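PDB 5L20: clostripain-related protein from Bacteroides thetaiotaomicron, which is probably a cysteine peptidase that cleaves proteins, being related to clostripain (family C11), and is seen here as an N-terminal piece of a longer, probable lipoprotein. Local coordinates for residues 87-90 against 91-95. Sequence-based numbering, arbitrary orientation. Where two conformers were deposited one is given.
Sequences EGIT and SILND
I89 and L93 lie one turn apart in helix 86-99 and point the same way, the CG2 methyl of I89 resting 4.0 Å from CD1 of L93. Along this stretch the backbone is satisfied in the i to i+4 pattern of an alpha helix: S91 N donates to E87 O, I92 N to G88 O, L93 N to I89 O and N94 N to T90 O. The last of these is short, 2.8 Å from N94 N to T90 O, but more bent, with an N-H...O angle of 148°. D95 N continues the series to S91 O.

In the first turn, G88 N has no i to i+4 partner within the helix and is bonded instead to the hydroxyl of T85, just before it. The carbonyl oxygen of G88 accepts from I92 N while CG1 of I92 lies 3.4 Å from G88 O, so a bonded oxygen is also shielded by aliphatic carbon.

The helix joins strands 69-79 and 104-109 and packs on the mixed sheet, as expected of the alpha/beta fold of a caspase-like peptidase domain. Branched and aliphatic side chains suit the face toward strand 10-16: I92 is the buried one, against F13, while I89 and L93 sit at the border, touching Y15 and F13 but partly open. D95 is also buried, yet its carboxylate is answered by salt bridges to K76 and R98 and a hydrogen bond with Y78 OH.

On the outer face T90 and N94 run alongside each other. With CG2 anti to the backbone N (OG1 chi1 -67°), T90 turns its methyl CG2 to within 3.7 Å of ND2 of N94, whereas OG1 swings back to bond A86 O, a common way for a helical threonine to satisfy its hydroxyl. N94 lays its amide carbon CG 3.4 Å from T90 O, the acceptor already engaged by its own backbone N-H.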
ATOM      1  N   GLU A  87      -7.947   3.243 -15.017  1.00 11.88           N
ATOM      2  CA  GLU A  87      -8.904   2.210 -14.674  1.00 12.60           C
ATOM      3  C   GLU A  87      -8.295   1.236 -13.662  1.00 11.29           C
ATOM      4  O   GLU A  87      -8.976   0.762 -12.746  1.00 12.56           O
ATOM      5  CB  GLU A  87      -9.359   1.481 -15.953  1.00 17.86           C
ATOM      6  CG  GLU A  87     -10.249   0.274 -15.714  1.00 28.96           C
ATOM      7  CD  GLU A  87     -10.597  -0.451 -17.012  1.00 57.84           C
ATOM      8  OE1 GLU A  87     -10.532   0.181 -18.092  1.00 55.27           O
ATOM      9  OE2 GLU A  87     -10.926  -1.656 -16.949  1.00 58.20           O
ATOM     10  N   GLY A  88      -7.007   0.965 -13.805  1.00 11.45           N
ATOM     11  CA  GLY A  88      -6.329   0.050 -12.902  1.00 12.13           C
ATOM     12  C   GLY A  88      -6.211   0.657 -11.507  1.00 11.90           C
ATOM     13  O   GLY A  88      -6.490   0.029 -10.505  1.00 12.32           O
ATOM     14  N   ILE A  89      -5.840   1.926 -11.453  1.00 11.71           N
ATOM     15  CA  ILE A  89      -5.722   2.613 -10.176  1.00 10.11           C
ATOM     16  C   ILE A  89      -7.103   2.705  -9.507  1.00  9.87           C
ATOM     17  O   ILE A  89      -7.229   2.439  -8.312  1.00  9.92           O
ATOM     18  CB  ILE A  89      -5.100   4.008 -10.370  1.00  8.57           C
ATOM     19  CG1 ILE A  89      -3.610   3.867 -10.779  1.00 11.44           C
ATOM     20  CG2 ILE A  89      -5.208   4.814  -9.044  1.00 10.23           C
ATOM     21  CD1 ILE A  89      -2.929   5.147 -11.218  1.00 12.47           C
ATOM     22  N   THR A  90      -8.135   3.042 -10.285  1.00  9.89           N
ATOM     23  CA  THR A  90      -9.483   3.077  -9.718  1.00 10.15           C
ATOM     24  C   THR A  90      -9.897   1.724  -9.137  1.00 11.84           C
ATOM     25  O   THR A  90     -10.429   1.647  -8.038  1.00 11.84           O
ATOM     26  CB  THR A  90     -10.485   3.498 -10.789  1.00  9.58           C
ATOM     27  OG1 THR A  90     -10.236   4.868 -11.141  1.00 10.89           O
ATOM     28  CG2 THR A  90     -11.942   3.353 -10.280  1.00  9.57           C
ATOM     29  N   SER A  91      -9.610   0.651  -9.859  1.00 10.37           N
ATOM     30  CA  SER A  91     -10.002  -0.657  -9.373  0.61 10.32           C
ATOM     31  C   SER A  91      -9.275  -1.026  -8.074  1.00 10.14           C
ATOM     32  O   SER A  91      -9.887  -1.592  -7.149  1.00 11.80           O
ATOM     33  CB  SER A  91      -9.758  -1.706 -10.446  0.61 13.21           C
ATOM     34  OG  SER A  91     -10.261  -2.953 -10.008  0.61 16.28           O
ATOM     35  N   ILE A  92      -7.985  -0.686  -7.995  1.00 10.99           N
ATOM     36  CA  ILE A  92      -7.229  -0.927  -6.763  1.00  9.89           C
ATOM     37  C   ILE A  92      -7.817  -0.106  -5.600  1.00 10.99           C
ATOM     38  O   ILE A  92      -8.010  -0.621  -4.498  1.00 11.22           O
ATOM     39  CB  ILE A  92      -5.722  -0.622  -6.962  1.00 10.44           C
ATOM     40  CG1 ILE A  92      -5.118  -1.667  -7.895  1.00 11.85           C
ATOM     41  CG2 ILE A  92      -4.970  -0.649  -5.644  1.00 11.92           C
ATOM     42  CD1 ILE A  92      -3.798  -1.232  -8.521  1.00 13.99           C
ATOM     43  N   LEU A  93      -8.127   1.163  -5.871  1.00  9.95           N
ATOM     44  CA  LEU A  93      -8.700   1.988  -4.816  1.00 10.45           C
ATOM     45  C   LEU A  93     -10.103   1.510  -4.408  1.00  9.83           C
ATOM     46  O   LEU A  93     -10.521   1.686  -3.267  1.00 10.39           O
ATOM     47  CB  LEU A  93      -8.755   3.447  -5.271  1.00 10.60           C
ATOM     48  CG  LEU A  93      -7.407   4.147  -5.353  1.00 11.10           C
ATOM     49  CD1 LEU A  93      -7.603   5.512  -5.944  1.00 11.87           C
ATOM     50  CD2 LEU A  93      -6.753   4.269  -3.976  1.00 11.24           C
ATOM     51  N   ASN A  94     -10.853   0.916  -5.340  1.00  9.69           N
ATOM     52  CA  ASN A  94     -12.160   0.345  -4.968  1.00  9.66           C
ATOM     53  C   ASN A  94     -11.982  -0.906  -4.092  1.00 10.44           C
ATOM     54  O   ASN A  94     -12.738  -1.119  -3.151  1.00 11.30           O
ATOM     55  CB  ASN A  94     -12.993  -0.006  -6.209  1.00 10.57           C
ATOM     56  CG  ASN A  94     -13.551   1.224  -6.896  1.00 12.93           C
ATOM     57  OD1 ASN A  94     -13.644   2.307  -6.294  1.00 12.28           O
ATOM     58  ND2 ASN A  94     -13.940   1.069  -8.163  1.00 11.84           N
ATOM     59  N   ASP A  95     -10.926  -1.675  -4.371  1.00  8.95           N
ATOM     60  CA  ASP A  95     -10.580  -2.800  -3.487  1.00 10.58           C
ATOM     61  C   ASP A  95     -10.268  -2.256  -2.073  1.00 12.15           C
ATOM     62  O   ASP A  95     -10.730  -2.792  -1.070  1.00 11.16           O
ATOM     63  CB  ASP A  95      -9.365  -3.562  -4.014  1.00 11.73           C
ATOM     64  CG  ASP A  95      -9.663  -4.415  -5.233  1.00 12.35           C
ATOM     65  OD1 ASP A  95     -10.843  -4.765  -5.473  1.00 14.07           O
ATOM     66  OD2 ASP A  95      -8.677  -4.769  -5.909  1.00 15.11           O
TER